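YohF (Salmonella typhimurium, PDB 6WON) is a short-chain dehydrogenase/reductase that probably acts as an acetoin dehydrogenase. Local coordinates at residues P206-I210 against D242-A248. Sequence-based numbering, arbitrary orientation.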
# COMPACT_ATOMS: atom_id res chain seq x y z
N PRO B 206 19.65 12.36 -10.87
CA PRO B 206 19.84 12.63 -9.43
C PRO B 206 18.57 12.55 -8.59
O PRO B 206 18.67 12.36 -7.36
CB PRO B 206 20.40 14.06 -9.42
CG PRO B 206 20.95 14.26 -10.80
CD PRO B 206 20.08 13.48 -11.71
N SER B 207 17.38 12.68 -9.18
CA SER B 207 16.15 12.63 -8.39
C SER B 207 15.79 11.21 -7.94
O SER B 207 14.94 11.06 -7.05
CB SER B 207 14.99 13.23 -9.19
OG SER B 207 14.73 12.49 -10.39
N ILE B 208 16.41 10.18 -8.51
CA ILE B 208 16.14 8.79 -8.18
C ILE B 208 17.24 8.31 -7.25
O ILE B 208 18.42 8.61 -7.49
CB ILE B 208 16.09 7.92 -9.45
CG1 ILE B 208 15.15 8.56 -10.49
CG2 ILE B 208 15.71 6.47 -9.10
CD1 ILE B 208 15.21 7.88 -11.85
N PRO B 209 16.92 7.57 -6.17
CA PRO B 209 17.97 7.20 -5.20
C PRO B 209 19.19 6.54 -5.84
O PRO B 209 20.32 6.94 -5.54
CB PRO B 209 17.23 6.27 -4.24
CG PRO B 209 15.81 6.79 -4.26
CD PRO B 209 15.56 7.24 -5.68
N ILE B 210 18.99 5.58 -6.75
CA ILE B 210 20.11 4.95 -7.43
C ILE B 210 20.80 5.88 -8.42
O ILE B 210 21.88 5.55 -8.92
CB ILE B 210 19.62 3.66 -8.13
CG1 ILE B 210 20.79 2.70 -8.38
CG2 ILE B 210 18.86 4.00 -9.41
CD1 ILE B 210 20.37 1.29 -8.64
N ASP B 242 12.58 -0.16 -9.59
CA ASP B 242 12.57 1.28 -9.80
C ASP B 242 13.78 2.01 -9.22
O ASP B 242 13.72 3.23 -9.04
CB ASP B 242 11.29 1.86 -9.21
CG ASP B 242 11.27 1.80 -7.68
OD1 ASP B 242 12.14 1.14 -7.06
OD2 ASP B 242 10.36 2.41 -7.08
N GLY B 243 14.86 1.30 -8.91
CA GLY B 243 16.04 1.92 -8.32
C GLY B 243 15.76 2.78 -7.09
O GLY B 243 16.48 3.74 -6.81
N GLY B 244 14.70 2.44 -6.35
CA GLY B 244 14.33 3.18 -5.16
C GLY B 244 13.38 4.33 -5.39
O GLY B 244 13.15 5.12 -4.46
N PHE B 245 12.81 4.45 -6.60
CA PHE B 245 11.87 5.52 -6.92
C PHE B 245 10.81 5.70 -5.82
O PHE B 245 10.56 6.82 -5.37
CB PHE B 245 11.22 5.23 -8.27
CG PHE B 245 10.31 6.32 -8.80
CD1 PHE B 245 8.98 6.41 -8.39
CD2 PHE B 245 10.77 7.23 -9.74
CE1 PHE B 245 8.14 7.40 -8.90
CE2 PHE B 245 9.94 8.22 -10.26
CZ PHE B 245 8.62 8.31 -9.84
N MET B 246 10.20 4.60 -5.38
CA MET B 246 9.13 4.68 -4.39
C MET B 246 9.62 5.12 -3.02
O MET B 246 8.81 5.53 -2.18
CB MET B 246 8.43 3.32 -4.24
CG MET B 246 7.72 2.78 -5.49
SD MET B 246 6.49 3.88 -6.19
CE MET B 246 5.13 3.82 -5.02
N LEU B 247 10.93 5.02 -2.75
CA LEU B 247 11.46 5.48 -1.47
C LEU B 247 11.58 7.00 -1.37
O LEU B 247 11.72 7.53 -0.26
CB LEU B 247 12.84 4.86 -1.23
CG LEU B 247 12.88 3.33 -1.31
CD1 LEU B 247 14.31 2.83 -1.35
CD2 LEU B 247 12.13 2.73 -0.14
N ALA B 248 11.57 7.71 -2.50
CA ALA B 248 11.91 9.13 -2.53
C ALA B 248 10.66 9.97 -2.29
O ALA B 248 9.74 9.99 -3.11
CB ALA B 248 12.57 9.48 -3.85
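P209 and I210 meet G243 and G244 in a buried loop-to-loop contact beyond the C-terminal end of strand 238-241, an edge strand of the chain's Rossmann-fold sheet. One backbone hydrogen bond joins the loops: I210 N donates to G243 O at 3.1 Å. Around that oxygen gather I210 CB, 3.4 Å from G243 O, I208 CG2, 3.6 Å from G243 O, and P209 CB. I208 brings its methyl there because CG2 stands anti to the backbone N. The ring of P209 points its CB, CG and CD at the turn, with CG 3.1 Å from G244 O, while its CD touches the methyl of A248. Bare G243 CA lies 3.7 Å from I210 CG2, and the positive phi of both central positions of the type I' turn from D242 to F245 suits glycine. D242 secures the turn from within: OD1 accepts from G244 N at 3.0 Å, an Asx turn, and OD2 from M246 N at 2.8 Å, both donors standing above the carboxylate plane. The loop before helix 216-226 is thus fastened to the one following strand 238-241, where L171, in helix 153-173 of a second subunit, packs on P209, the backbone of G243 hydrogen-bonds to that subunit, and P250 of a third packs on A248.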